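Local coordinates for alpha-1,6-mannanase (Bacteroides thetaiotaomicron, PDB 4V1S), which probably hydrolyses alpha-1,6-linked mannose chains, as a family 76 glycoside hydrolase homolog of a gut bacterium, at residues D45-C50 / M383-A388; I85-T90 / F376-A381; P312-F317 / Y357-G362. All blocks are in the same frame, centred on the assembly; numbering follows the deposited sequence. Where two conformers were deposited one is given.

Interaction 1 of 3, residues D45-C50 / M383-A388; sequences DYYTWC and MYMRAA
Two helices of the helical barrel pack antiparallel here, Tyr46, Tyr47, Trp49 and Cys50 against Tyr384, Met385, Ala387 and Ala388. The segments lie at 157°, with 7.7 Å between their axes. Residues 46-50 open helix 46-61, and 383-388 belong to the last long helix, 374-394. The methyl of Ala387 sits over one face of the Tyr46 ring, nearest the root of the ring, with CB 3.5 Å from Tyr46 CG. The CB of Ala388 touches the CB of Tyr47 at 4.0 Å.

Tyr384 packs against Trp49. Trp49 CB lies over one face of its ring, 4.0 Å from the ring centre. The edge of the Trp49 six-membered ring points toward the Tyr384 face, an offset edge-to-face pair with planes at 77° and Trp49 CE3 3.8 Å from Tyr384 CE1.

Met385 lies alongside Tyr47. Its CG is anti to the backbone N (chi1 -169°), and the chain bends beyond it. SD makes a Met-aromatic contact at the edge of the Tyr47 ring, 3.8 Å from CE1, while Met385 CE reaches Cys50 SG. The hydroxyls bond elsewhere: Tyr46 to Asn344, Tyr47 to Glu101 and Tyr384 to Tyr357. Asp45 N-caps helix 46-61 through a weak bond from Thr48 N, and Thr48 OG1 donates to Asp45 OD2 at 2.7 Å. Such antiparallel neighbours are expected in the (alpha/alpha)6 barrel of this family.

Interaction 2 of 3, residues I85-T90 / F376-A381; sequences IFLLYT and FSTVAA
Phe86 of helix 81-97 faces Thr378 and Val379 of helix 374-394, and its side chain carries much of the contact. It starts close in, with Phe86 CB 3.4 Å from Thr378 OG1. That hydroxyl is not a partner of the ring: it bonds to Leu374 O and Gly83 O, which share its one proton. Phe86 CG is anti to its own carbonyl carbon (chi1 -67°) and lies near Thr378 OG1 and Val379 CA. From there the ring runs beside Val379, the two side chains pointing the same way. On the ring, CD2 still lies near Thr378 OG1, whereas CD1 has moved on to CA and CB of Val379. CE1 makes the nearest approach to the valine, 3.6 Å from Val379 CG2, and CE2 lies near Val379 CB. CZ, at the tip, meets the same methyl and CB. Val379 CB stands over the centre of one ring face, 3.7 Å from the centroid and 7° off the normal, a CH-pi contact.

Thr378 also serves Leu87. Its CG2 packs against Leu87 CG and CD2, 3.6 Å from CG, and the two side chains cross at about a right angle.

One turn on, Thr90 CG2 and OG1 rest against the backbone of Ala381. Thr90 OG1 turns back to its own helix and donates to Phe86 O at 2.7 Å. That oxygen also accepts from Thr90 N, and the two donors come from opposite faces of the carbonyl plane.

The segments run nearly parallel, at 17° and 8.2 Å between axes, as expected of inner helices in an (alpha/alpha)6 barrel. Helix 46-61 borders the seam, with Ile57 on Thr378 and Cys50 on Thr90. Phe317 of helix 313-330 meets Phe86 edge-to-face, and helix 142-159 packs on Ile85 and Tyr89.

Interaction 3 of 3, residues P312-F317 / Y357-G362; sequences PGYFAF and YPEHWG
Tyr314 OH donates to Glu359 OE2 at 2.6 Å, and Gly313 N donates to Glu359 O at 2.9 Å. One residue of the loop is thus held at both its carboxylate and its carbonyl. The phenol comes to the anti lone pair of OE2, with ring and carboxylate planes 43° apart. Glu359 reaches it with CG anti to the backbone N (chi1 177°) and an extended chain beyond. A water adds a second link: it donates to Glu359 O and accepts from Tyr314 N. Pro312 CA adds a CA-H...O contact to the same oxygen.

Pro312 takes the N-cap position of helix 313-330 and forms a single backbone bridge with His360. The imidazole was modelled in two conformers, and in one of them its NE2 bonds to Asn310.

Trp361 then covers the first turn. Gly313 CA stands over its indole, 3.3 Å from the centroid of the five-membered ring and 12° off the normal. Gly313, with no side chain, lets the indole lie this close. Further along the ring, CE3 meets Ala316 CB, and CH2 meets Phe317 CB at 3.7 Å. Replacing Trp361 by an alanine would probably open a gap over Gly313 and leave Ala316 and Phe317 without this cover.

Ile346 and Leu350 of helix 334-350 also touch the indole. Arg375 makes a cation-pi contact with Tyr314. Chemically, the contact pairs directional bonds at Glu359 with close apolar packing at Trp361, and so fixes the loop to the start of the helix.

How the interactions relate
Helix 374-394 is common to interactions 1 and 2: it packs antiparallel on 45-50 and nearly parallel on 85-90. Interaction 3 holds a loop to the start of helix 313-330, yet it touches the same helix, where Val379 CG2 meets Phe317 CB. All three are largely buried. Interaction 2 lies nearest the chain centre, at about 9 Å, against about 12 Å for interaction 3 and about 17 Å for interaction 1. Interactions 1 and 3 both include partly exposed residues, while the touching residues of interaction 2 are all buried. The two helix pairs rest on apolar and aromatic packing. The loop contact adds hydrogen bonds and a water.

Interaction 1 of 3, residues D45-C50 / M383-A388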
# COMPACT_ATOMS: atom_id res chain seq x y z
N ASP A 45 18.05 15.27 1.08
CA ASP A 45 17.15 15.74 2.08
C ASP A 45 15.77 15.19 1.76
O ASP A 45 14.92 15.89 1.23
CB ASP A 45 17.16 17.25 2.08
CG ASP A 45 16.42 17.85 3.24
OD1 ASP A 45 15.80 17.08 4.02
OD2 ASP A 45 16.46 19.10 3.36
N TYR A 46 15.58 13.91 2.09
CA TYR A 46 14.31 13.23 1.80
C TYR A 46 13.11 13.93 2.40
O TYR A 46 12.06 13.98 1.79
CB TYR A 46 14.34 11.78 2.30
CG TYR A 46 15.43 10.96 1.65
CD1 TYR A 46 15.38 10.65 0.30
CD2 TYR A 46 16.56 10.54 2.38
CE1 TYR A 46 16.41 9.94 -0.32
CE2 TYR A 46 17.58 9.83 1.77
CZ TYR A 46 17.50 9.54 0.42
OH TYR A 46 18.51 8.83 -0.19
N TYR A 47 13.27 14.46 3.61
CA TYR A 47 12.16 15.13 4.26
C TYR A 47 11.68 16.36 3.48
O TYR A 47 10.47 16.55 3.26
CB TYR A 47 12.60 15.54 5.66
CG TYR A 47 11.50 15.95 6.63
CD1 TYR A 47 10.49 15.06 6.99
CD2 TYR A 47 11.50 17.19 7.22
CE1 TYR A 47 9.51 15.42 7.90
CE2 TYR A 47 10.52 17.57 8.12
CZ TYR A 47 9.53 16.67 8.47
OH TYR A 47 8.58 17.03 9.40
N THR A 48 12.64 17.18 3.04
CA THR A 48 12.31 18.30 2.16
C THR A 48 11.69 17.84 0.84
O THR A 48 10.73 18.40 0.37
CB THR A 48 13.54 19.19 1.90
OG1 THR A 48 13.87 19.81 3.15
CG2 THR A 48 13.24 20.26 0.90
N TRP A 49 12.23 16.77 0.26
CA TRP A 49 11.67 16.25 -0.97
C TRP A 49 10.21 15.89 -0.77
O TRP A 49 9.40 16.14 -1.62
CB TRP A 49 12.42 15.02 -1.46
CG TRP A 49 13.83 15.27 -1.87
CD1 TRP A 49 14.49 16.46 -1.89
CD2 TRP A 49 14.77 14.28 -2.30
NE1 TRP A 49 15.79 16.27 -2.31
CE2 TRP A 49 15.98 14.94 -2.57
CE3 TRP A 49 14.68 12.90 -2.51
CZ2 TRP A 49 17.12 14.25 -3.05
CZ3 TRP A 49 15.82 12.22 -2.96
CH2 TRP A 49 17.01 12.90 -3.22
N CYS A 50 9.91 15.32 0.40
CA CYS A 50 8.52 14.95 0.69
C CYS A 50 7.65 16.18 0.76
O CYS A 50 6.63 16.25 0.10
CB CYS A 50 8.43 14.17 1.99
SG CYS A 50 6.75 13.69 2.44
N MET A 383 7.19 7.46 -0.28
CA MET A 383 8.57 6.96 -0.31
C MET A 383 9.56 7.95 0.29
O MET A 383 10.46 7.57 1.05
CB MET A 383 8.97 6.62 -1.71
CG MET A 383 8.26 5.40 -2.26
SD MET A 383 8.62 3.84 -1.44
CE MET A 383 7.32 3.74 -0.23
N TYR A 384 9.37 9.22 -0.01
CA TYR A 384 10.30 10.22 0.56
C TYR A 384 10.22 10.28 2.07
O TYR A 384 11.24 10.45 2.73
CB TYR A 384 10.12 11.61 -0.07
CG TYR A 384 10.39 11.70 -1.54
CD1 TYR A 384 11.41 10.96 -2.14
CD2 TYR A 384 9.62 12.53 -2.35
CE1 TYR A 384 11.60 11.00 -3.51
CE2 TYR A 384 9.86 12.65 -3.73
CZ TYR A 384 10.86 11.87 -4.30
OH TYR A 384 11.10 11.95 -5.64
N MET A 385 9.01 10.21 2.62
CA MET A 385 8.86 10.26 4.05
C MET A 385 9.46 9.00 4.70
O MET A 385 10.07 9.07 5.77
CB MET A 385 7.39 10.44 4.44
CG MET A 385 7.20 10.77 5.91
SD MET A 385 7.80 12.35 6.41
CE MET A 385 6.38 13.38 6.08
N ARG A 386 9.24 7.85 4.06
CA ARG A 386 9.87 6.61 4.54
C ARG A 386 11.39 6.71 4.59
O ARG A 386 12.04 6.35 5.59
CB ARG A 386 9.47 5.43 3.69
CG ARG A 386 8.00 5.08 3.79
CD ARG A 386 7.70 4.35 5.07
NE ARG A 386 7.90 2.93 4.93
CZ ARG A 386 8.23 2.08 5.88
NH1 ARG A 386 8.45 2.50 7.09
NH2 ARG A 386 8.32 0.78 5.59
N ALA A 387 11.96 7.19 3.51
CA ALA A 387 13.40 7.41 3.43
C ALA A 387 13.88 8.39 4.51
O ALA A 387 14.89 8.17 5.13
CB ALA A 387 13.77 7.91 2.04
N ALA A 388 13.12 9.45 4.75
CA ALA A 388 13.47 10.41 5.80
C ALA A 388 13.52 9.74 7.17
O ALA A 388 14.41 10.00 7.98
CB ALA A 388 12.46 11.56 5.79

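Interaction 2 of 3, residues I85-T90 / F376-A381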
# COMPACT_ATOMS: atom_id res chain seq x y z
N ILE A 85 -4.98 7.08 0.08
CA ILE A 85 -4.33 6.11 0.99
C ILE A 85 -2.84 6.38 1.07
O ILE A 85 -2.22 6.30 2.14
CB ILE A 85 -4.64 4.66 0.54
CG1 ILE A 85 -6.17 4.42 0.55
CG2 ILE A 85 -3.93 3.65 1.41
CD1 ILE A 85 -6.57 3.06 -0.01
N PHE A 86 -2.21 6.76 -0.06
CA PHE A 86 -0.81 7.13 0.03
C PHE A 86 -0.58 8.40 0.86
O PHE A 86 0.41 8.48 1.54
CB PHE A 86 -0.18 7.29 -1.33
CG PHE A 86 -0.07 6.00 -2.10
CD1 PHE A 86 0.84 5.03 -1.72
CD2 PHE A 86 -0.79 5.80 -3.30
CE1 PHE A 86 1.00 3.86 -2.44
CE2 PHE A 86 -0.64 4.61 -4.03
CZ PHE A 86 0.25 3.65 -3.59
N LEU A 87 -1.52 9.34 0.83
CA LEU A 87 -1.39 10.49 1.70
C LEU A 87 -1.52 10.04 3.15
O LEU A 87 -0.74 10.43 3.99
CB LEU A 87 -2.45 11.56 1.35
CG LEU A 87 -2.28 12.30 0.05
CD1 LEU A 87 -3.45 13.20 -0.20
CD2 LEU A 87 -0.98 13.09 0.08
N LEU A 88 -2.50 9.18 3.45
CA LEU A 88 -2.63 8.64 4.81
C LEU A 88 -1.31 8.01 5.27
O LEU A 88 -0.84 8.25 6.39
CB LEU A 88 -3.74 7.59 4.81
CG LEU A 88 -4.02 6.84 6.11
CD1 LEU A 88 -4.51 7.81 7.17
CD2 LEU A 88 -5.03 5.72 5.88
N TYR A 89 -0.72 7.17 4.43
CA TYR A 89 0.57 6.53 4.75
C TYR A 89 1.68 7.58 5.00
O TYR A 89 2.53 7.42 5.87
CB TYR A 89 1.02 5.65 3.60
CG TYR A 89 0.22 4.40 3.31
CD1 TYR A 89 -0.79 3.94 4.15
CD2 TYR A 89 0.52 3.64 2.16
CE1 TYR A 89 -1.52 2.79 3.81
CE2 TYR A 89 -0.16 2.47 1.85
CZ TYR A 89 -1.18 2.02 2.69
OH TYR A 89 -1.83 0.81 2.39
N THR A 90 1.66 8.64 4.21
CA THR A 90 2.69 9.68 4.29
C THR A 90 2.60 10.43 5.60
O THR A 90 3.59 10.57 6.33
CB THR A 90 2.57 10.67 3.12
OG1 THR A 90 2.70 9.94 1.92
CG2 THR A 90 3.63 11.71 3.21
N PHE A 376 -0.03 9.08 -8.54
CA PHE A 376 1.32 9.08 -9.09
C PHE A 376 2.31 9.83 -8.17
O PHE A 376 3.44 9.40 -7.95
CB PHE A 376 1.40 9.69 -10.49
CG PHE A 376 0.54 9.05 -11.56
CD1 PHE A 376 -0.19 7.88 -11.36
CD2 PHE A 376 0.50 9.65 -12.83
CE1 PHE A 376 -0.97 7.35 -12.37
CE2 PHE A 376 -0.27 9.11 -13.85
CZ PHE A 376 -1.02 7.96 -13.62
N SER A 377 1.90 11.00 -7.67
CA SER A 377 2.80 11.79 -6.84
C SER A 377 2.65 11.43 -5.37
O SER A 377 3.61 11.57 -4.62
CB SER A 377 2.61 13.29 -7.04
OG SER A 377 3.13 13.69 -8.30
N THR A 378 1.48 10.95 -4.95
CA THR A 378 1.33 10.64 -3.53
C THR A 378 2.21 9.43 -3.13
O THR A 378 2.73 9.40 -2.01
CB THR A 378 -0.13 10.41 -3.16
OG1 THR A 378 -0.68 9.34 -3.94
CG2 THR A 378 -0.97 11.70 -3.29
N VAL A 379 2.36 8.43 -4.01
CA VAL A 379 3.25 7.31 -3.69
C VAL A 379 4.69 7.81 -3.57
O VAL A 379 5.43 7.34 -2.73
CB VAL A 379 3.10 6.15 -4.64
CG1 VAL A 379 3.45 6.52 -6.07
CG2 VAL A 379 3.90 4.96 -4.17
N ALA A 380 5.09 8.77 -4.41
CA ALA A 380 6.44 9.34 -4.29
C ALA A 380 6.63 10.06 -2.95
O ALA A 380 7.62 9.87 -2.29
CB ALA A 380 6.73 10.27 -5.45
N ALA A 381 5.65 10.87 -2.55
CA ALA A 381 5.71 11.53 -1.27
C ALA A 381 5.87 10.53 -0.14
O ALA A 381 6.67 10.74 0.78
CB ALA A 381 4.47 12.39 -1.05

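Interaction 3 of 3, residues P312-F317 / Y357-G362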
# COMPACT_ATOMS: atom_id res chain seq x y z
N PRO A 312 4.37 0.04 -12.45
CA PRO A 312 3.72 1.25 -11.94
C PRO A 312 4.21 1.57 -10.53
O PRO A 312 4.38 0.64 -9.71
CB PRO A 312 2.23 0.89 -11.92
CG PRO A 312 2.10 -0.19 -12.98
CD PRO A 312 3.37 -0.98 -12.85
N GLY A 313 4.45 2.84 -10.25
CA GLY A 313 4.91 3.23 -8.92
C GLY A 313 3.98 2.84 -7.79
O GLY A 313 4.43 2.40 -6.74
N TYR A 314 2.68 2.98 -8.04
CA TYR A 314 1.67 2.62 -7.08
C TYR A 314 1.60 1.12 -6.80
O TYR A 314 0.87 0.71 -5.89
CB TYR A 314 0.28 3.18 -7.45
CG TYR A 314 -0.17 2.87 -8.84
CD1 TYR A 314 -0.52 1.57 -9.21
CD2 TYR A 314 -0.16 3.83 -9.81
CE1 TYR A 314 -0.90 1.27 -10.51
CE2 TYR A 314 -0.58 3.54 -11.11
CZ TYR A 314 -0.94 2.25 -11.44
OH TYR A 314 -1.32 1.93 -12.72
N PHE A 315 2.38 0.33 -7.54
CA PHE A 315 2.65 -1.09 -7.26
C PHE A 315 4.05 -1.30 -6.69
O PHE A 315 4.25 -1.96 -5.67
CB PHE A 315 2.51 -1.98 -8.50
CG PHE A 315 1.11 -2.15 -9.01
CD1 PHE A 315 -0.02 -1.82 -8.25
CD2 PHE A 315 0.92 -2.73 -10.28
CE1 PHE A 315 -1.28 -2.06 -8.77
CE2 PHE A 315 -0.36 -2.94 -10.80
CZ PHE A 315 -1.46 -2.57 -10.05
N ALA A 316 5.04 -0.71 -7.37
CA ALA A 316 6.46 -1.05 -7.11
C ALA A 316 6.97 -0.56 -5.76
O ALA A 316 7.91 -1.12 -5.25
CB ALA A 316 7.36 -0.53 -8.21
N PHE A 317 6.31 0.47 -5.20
CA PHE A 317 6.65 0.99 -3.87
C PHE A 317 6.64 -0.13 -2.85
O PHE A 317 7.36 -0.06 -1.81
CB PHE A 317 5.69 2.12 -3.45
CG PHE A 317 4.42 1.59 -2.90
CD1 PHE A 317 3.44 1.09 -3.70
CD2 PHE A 317 4.36 1.33 -1.54
CE1 PHE A 317 2.34 0.45 -3.15
CE2 PHE A 317 3.25 0.72 -0.97
CZ PHE A 317 2.25 0.26 -1.80
N TYR A 357 5.18 13.49 -11.15
CA TYR A 357 5.69 12.12 -11.28
C TYR A 357 4.87 11.30 -12.26
O TYR A 357 3.64 11.45 -12.35
CB TYR A 357 5.72 11.43 -9.90
CG TYR A 357 6.77 12.07 -9.04
CD1 TYR A 357 6.50 13.22 -8.29
CD2 TYR A 357 8.08 11.58 -9.06
CE1 TYR A 357 7.51 13.85 -7.57
CE2 TYR A 357 9.08 12.19 -8.31
CZ TYR A 357 8.81 13.34 -7.60
OH TYR A 357 9.84 13.94 -6.89
N PRO A 358 5.56 10.43 -13.02
CA PRO A 358 4.90 9.57 -13.97
C PRO A 358 4.25 8.35 -13.31
O PRO A 358 4.53 8.00 -12.16
CB PRO A 358 6.06 9.13 -14.86
CG PRO A 358 7.20 9.00 -13.88
CD PRO A 358 7.01 10.19 -12.97
N GLU A 359 3.41 7.69 -14.08
CA GLU A 359 2.76 6.48 -13.62
C GLU A 359 3.74 5.33 -13.34
O GLU A 359 3.63 4.64 -12.31
CB GLU A 359 1.74 6.01 -14.64
CG GLU A 359 1.04 4.73 -14.30
CD GLU A 359 -0.23 4.49 -15.10
OE1 GLU A 359 -0.45 5.14 -16.15
OE2 GLU A 359 -1.01 3.60 -14.71
N HIS A 360 4.71 5.17 -14.24
CA HIS A 360 5.62 4.01 -14.23
C HIS A 360 7.02 4.43 -13.75
O HIS A 360 7.45 5.57 -14.00
CB HIS A 360 5.63 3.40 -15.64
CG HIS A 360 6.20 2.02 -15.73
ND1 HIS A 360 5.43 0.87 -15.75
CD2 HIS A 360 7.48 1.60 -15.89
CE1 HIS A 360 6.21 -0.18 -15.89
NE2 HIS A 360 7.46 0.25 -15.98
N TRP A 361 7.70 3.55 -13.02
CA TRP A 361 9.00 3.88 -12.43
C TRP A 361 10.21 3.33 -13.19
O TRP A 361 11.34 3.46 -12.73
CB TRP A 361 9.05 3.42 -10.98
CG TRP A 361 8.29 4.28 -10.00
CD1 TRP A 361 7.52 5.39 -10.25
CD2 TRP A 361 8.22 4.06 -8.59
NE1 TRP A 361 7.01 5.90 -9.08
CE2 TRP A 361 7.41 5.08 -8.04
CE3 TRP A 361 8.74 3.08 -7.75
CZ2 TRP A 361 7.12 5.14 -6.67
CZ3 TRP A 361 8.45 3.13 -6.38
CH2 TRP A 361 7.65 4.18 -5.86
N GLY A 362 9.98 2.77 -14.37
CA GLY A 362 11.03 2.05 -15.08
C GLY A 362 12.01 2.89 -15.88
O GLY A 362 13.14 2.47 -16.10
O HOH W 1 2.62 5.42 -9.78